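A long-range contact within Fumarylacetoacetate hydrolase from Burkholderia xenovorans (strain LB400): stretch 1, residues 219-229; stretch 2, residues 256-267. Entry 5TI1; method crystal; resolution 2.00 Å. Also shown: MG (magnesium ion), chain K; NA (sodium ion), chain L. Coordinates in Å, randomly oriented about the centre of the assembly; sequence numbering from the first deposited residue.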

# COMPACT_ATOMS: atom_id res chain seq x y z
N ALA B 219 16.92 -16.49 11.98
CA ALA B 219 17.16 -15.06 12.03
C ALA B 219 17.91 -14.61 10.78
O ALA B 219 18.89 -15.23 10.38
N CYS B 220 17.42 -13.54 10.17
CA CYS B 220 18.12 -12.88 9.07
C CYS B 220 19.59 -12.65 9.40
O CYS B 220 19.93 -12.14 10.47
N ARG B 221 20.48 -13.03 8.48
CA ARG B 221 21.91 -12.85 8.64
C ARG B 221 22.49 -11.73 7.78
O ARG B 221 23.70 -11.48 7.84
N LYS B 222 21.68 -11.06 6.96
CA LYS B 222 22.16 -9.99 6.08
C LYS B 222 21.19 -8.80 6.17
O LYS B 222 20.51 -8.44 5.21
N LEU B 223 21.14 -8.20 7.36
CA LEU B 223 20.31 -7.04 7.59
C LEU B 223 21.03 -5.78 7.13
O LEU B 223 22.18 -5.53 7.52
N ASP B 224 20.36 -4.99 6.29
CA ASP B 224 21.03 -3.88 5.63
C ASP B 224 20.12 -2.66 5.66
O ASP B 224 18.91 -2.75 5.86
N ILE B 225 20.75 -1.50 5.48
CA ILE B 225 20.03 -0.25 5.24
C ILE B 225 19.81 -0.10 3.74
O ILE B 225 20.44 -0.79 2.93
N GLU B 226 18.94 0.84 3.37
CA GLU B 226 18.94 1.41 2.03
C GLU B 226 18.76 2.90 2.21
O GLU B 226 17.68 3.36 2.61
N LEU B 227 19.84 3.65 1.98
CA LEU B 227 19.81 5.11 2.07
C LEU B 227 19.00 5.66 0.91
O LEU B 227 19.34 5.43 -0.26
N GLU B 228 17.92 6.37 1.23
CA GLU B 228 17.02 6.92 0.23
C GLU B 228 16.44 8.24 0.70
O GLU B 228 16.55 8.61 1.87
N THR B 229 15.80 8.95 -0.22
CA THR B 229 14.86 9.99 0.14
C THR B 229 13.44 9.54 -0.22
O THR B 229 13.24 8.69 -1.09
N VAL B 256 11.47 13.72 2.74
CA VAL B 256 12.01 13.22 4.00
C VAL B 256 13.19 12.30 3.67
O VAL B 256 13.40 11.92 2.52
N LEU B 257 13.96 11.96 4.70
CA LEU B 257 14.92 10.87 4.59
C LEU B 257 14.22 9.54 4.83
O LEU B 257 13.25 9.47 5.59
N LEU B 258 14.71 8.49 4.18
CA LEU B 258 14.02 7.20 4.17
C LEU B 258 15.04 6.08 4.20
O LEU B 258 15.90 5.99 3.32
N ASN B 259 14.96 5.23 5.22
CA ASN B 259 15.80 4.04 5.33
C ASN B 259 14.91 2.83 5.09
O ASN B 259 14.12 2.44 5.96
N ASP B 260 15.06 2.22 3.91
CA ASP B 260 14.28 1.04 3.55
C ASP B 260 15.05 -0.20 4.02
O ASP B 260 15.77 -0.85 3.26
N TRP B 261 14.89 -0.51 5.31
CA TRP B 261 15.55 -1.67 5.90
C TRP B 261 15.30 -2.92 5.06
O TRP B 261 14.17 -3.20 4.65
N SER B 262 16.36 -3.67 4.80
CA SER B 262 16.32 -4.82 3.91
C SER B 262 16.95 -6.03 4.57
O SER B 262 18.04 -5.92 5.14
N ALA B 263 16.27 -7.17 4.49
CA ALA B 263 16.82 -8.47 4.89
C ALA B 263 17.20 -9.21 3.61
O ALA B 263 16.35 -9.84 2.97
N ARG B 264 18.47 -9.11 3.22
CA ARG B 264 18.84 -9.48 1.86
C ARG B 264 18.84 -10.98 1.63
O ARG B 264 18.56 -11.42 0.51
N ASP B 265 19.15 -11.77 2.66
CA ASP B 265 19.07 -13.22 2.49
C ASP B 265 17.62 -13.68 2.39
O ASP B 265 17.31 -14.57 1.59
N ILE B 266 16.72 -13.08 3.17
CA ILE B 266 15.29 -13.33 2.99
C ILE B 266 14.87 -12.91 1.58
O ILE B 266 14.04 -13.58 0.94
N GLN B 267 15.45 -11.83 1.06
CA GLN B 267 15.03 -11.32 -0.24
C GLN B 267 15.42 -12.28 -1.36
O GLN B 267 14.62 -12.57 -2.25

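Side-chain packing between residues 219-229 and 256-267, two antiparallel stretches that together bury 953 Å² and hold part of a magnesium site. C220 (chi1 t) sets its sulfur against the start of the helix, SG lying 3.6 Å from A263 CB, while its CB is 4.2 Å from I266 CD1. R221 (chi1 m) contributes mainly backbone: its N donates to D265 OD2 at 2.7 Å, and its long side chain leads away. D265 (chi1 p) points toward stretch 1. K222 starts toward stretch 2, its CB 4.1 Å from R264 CB, but the extended chain then leaves the contact; its O accepts from R264 N at 2.9 Å. L223 (t, p) shares a face of the sheet with A263.

D224 (chi1 t) lies on the other face, with S262. The backbones of this pair are joined both ways, D224 N to S262 O at 2.8 Å and S262 N to D224 O at 2.9 Å. D224 OD2 forms a salt bridge with R264 NE, 2.9 Å away. I225 (p, t) has its CB directed sideways; its CG2 rests 4.1 Å from W261 CZ3, although the CA-to-CB bond of W261 (chi1 m) points away from stretch 1. N259 (chi1 t) brings its amide end back to stretch 1, where OD1 accepts from E226 N at 3.1 Å.

E226 (m, t) has the most area covered of any residue here and serves two positive partners. Its OE1 forms a salt bridge with R264 NH2 at 2.9 Å, so that R264 (m, t, t) reaches D224 and E226 through the edge of one guanidinium. E226 OE2 binds the magnesium ion at 2.2 Å. D260 (chi1 t), pointing toward stretch 1, binds the same ion through OD2 at 2.4 Å; the shared cation explains how E226 OE2 and D260 OD2 can sit 3.2 Å apart without a hydrogen bond. D260 OD1 lies 2.4 Å from the sodium ion, so the D260 carboxylate links the two metal sites, and W261 O also binds sodium, at 2.5 Å.

L227 (t, p) lies on the same face as N259, but its side chain makes no close contact with stretch 2. E228 (m, t), on the face of L258, completes the magnesium ligands from stretch 1 with OE1 at 2.2 Å from the ion; the same OE1 is 3.4 Å from D260 CB, and OE2 lies 4.0 Å from L258 CD2 (L258 t, t). The side chains of T229 (chi1 p) and L257 (m, t) diverge; T229 CA makes a CA-H...O contact with V256 O at 3.4 Å.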

# COMPACT_ATOMS: atom_id res chain seq x y z
CB ALA B 219 17.94 -14.68 13.28
CB CYS B 220 17.42 -11.55 8.79
SG CYS B 220 18.42 -10.36 7.97
CB ARG B 221 22.67 -14.15 8.32
CG ARG B 221 22.36 -15.32 9.25
CD ARG B 221 22.97 -16.60 8.73
NE ARG B 221 22.39 -17.78 9.37
CZ ARG B 221 22.71 -19.04 9.06
NH1 ARG B 221 23.61 -19.29 8.12
NH2 ARG B 221 22.13 -20.05 9.70
CB LYS B 222 22.29 -10.48 4.64
CG LYS B 222 23.44 -11.45 4.43
CD LYS B 222 23.76 -11.57 2.95
CE LYS B 222 24.91 -12.52 2.72
NZ LYS B 222 25.21 -12.58 1.27
CB LEU B 223 19.96 -6.95 9.08
CG LEU B 223 19.02 -5.83 9.49
CD1 LEU B 223 17.65 -6.00 8.79
CD2 LEU B 223 18.92 -5.81 11.00
CB ASP B 224 21.40 -4.27 4.19
CG ASP B 224 22.50 -3.38 3.61
OD1 ASP B 224 22.95 -2.44 4.30
OD2 ASP B 224 22.92 -3.63 2.45
CB ILE B 225 20.79 0.98 5.75
CG1 ILE B 225 21.98 1.26 4.83
CG2 ILE B 225 21.21 0.79 7.20
CD1 ILE B 225 22.75 2.50 5.17
CB GLU B 226 17.86 0.81 1.13
CG GLU B 226 18.07 -0.67 0.87
CD GLU B 226 17.48 -1.14 -0.45
OE1 GLU B 226 18.04 -2.08 -1.06
OE2 GLU B 226 16.47 -0.57 -0.87
CB LEU B 227 21.23 5.68 2.03
CG LEU B 227 21.31 7.17 1.68
CD1 LEU B 227 20.77 8.01 2.81
CD2 LEU B 227 22.75 7.56 1.40
CB GLU B 228 15.85 5.96 -0.06
CG GLU B 228 16.26 4.54 -0.39
CD GLU B 228 15.10 3.71 -0.88
OE1 GLU B 228 15.18 2.47 -0.82
OE2 GLU B 228 14.11 4.32 -1.32
CB THR B 229 15.15 11.30 -0.58
OG1 THR B 229 14.89 11.11 -1.97
CG2 THR B 229 16.62 11.72 -0.39
CB VAL B 256 10.96 12.45 4.82
CG1 VAL B 256 9.83 13.38 5.26
CG2 VAL B 256 10.43 11.25 4.02
CB LEU B 257 16.05 11.05 5.61
CG LEU B 257 16.81 12.39 5.54
CD1 LEU B 257 17.78 12.52 6.69
CD2 LEU B 257 17.53 12.53 4.22
CB LEU B 258 13.11 7.08 2.93
CG LEU B 258 12.10 5.91 2.86
CD1 LEU B 258 10.93 6.24 1.91
CD2 LEU B 258 12.77 4.62 2.43
CB ASN B 259 16.47 3.96 6.70
CG ASN B 259 17.42 2.77 6.81
OD1 ASN B 259 17.53 1.98 5.86
ND2 ASN B 259 18.11 2.64 7.96
CB ASP B 260 14.03 1.01 2.04
CG ASP B 260 13.32 -0.26 1.59
OD1 ASP B 260 12.61 -0.88 2.42
OD2 ASP B 260 13.48 -0.64 0.40
CB TRP B 261 15.04 -1.91 7.33
CG TRP B 261 15.14 -0.72 8.25
CD1 TRP B 261 14.15 0.18 8.53
CD2 TRP B 261 16.27 -0.33 9.03
NE1 TRP B 261 14.60 1.12 9.42
CE2 TRP B 261 15.90 0.83 9.75
CE3 TRP B 261 17.57 -0.83 9.18
CZ2 TRP B 261 16.77 1.48 10.63
CZ3 TRP B 261 18.44 -0.18 10.05
CH2 TRP B 261 18.03 0.96 10.77
CB SER B 262 17.05 -4.52 2.60
OG SER B 262 16.32 -3.56 1.83
CB ALA B 263 15.81 -9.26 5.72
CB ARG B 264 20.21 -8.91 1.51
CG ARG B 264 20.24 -7.42 1.66
CD ARG B 264 21.26 -6.77 0.78
NE ARG B 264 21.11 -5.33 0.90
CZ ARG B 264 20.22 -4.62 0.23
NH1 ARG B 264 19.39 -5.21 -0.64
NH2 ARG B 264 20.15 -3.31 0.43
CB ASP B 265 19.81 -13.96 3.61
CG ASP B 265 19.47 -13.45 5.01
OD1 ASP B 265 18.75 -12.45 5.15
OD2 ASP B 265 19.96 -14.06 5.99
CB ILE B 266 14.48 -12.60 4.08
CG1 ILE B 266 14.77 -13.20 5.46
CG2 ILE B 266 12.98 -12.67 3.79
CD1 ILE B 266 13.96 -12.58 6.59
CB GLN B 267 15.62 -9.94 -0.51
CG GLN B 267 15.16 -9.33 -1.84
CD GLN B 267 15.77 -7.96 -2.14
OE1 GLN B 267 15.34 -6.94 -1.59
NE2 GLN B 267 16.77 -7.93 -3.02
MG MG K . 14.60 0.40 -1.40
NA NA L . 12.07 -1.78 4.54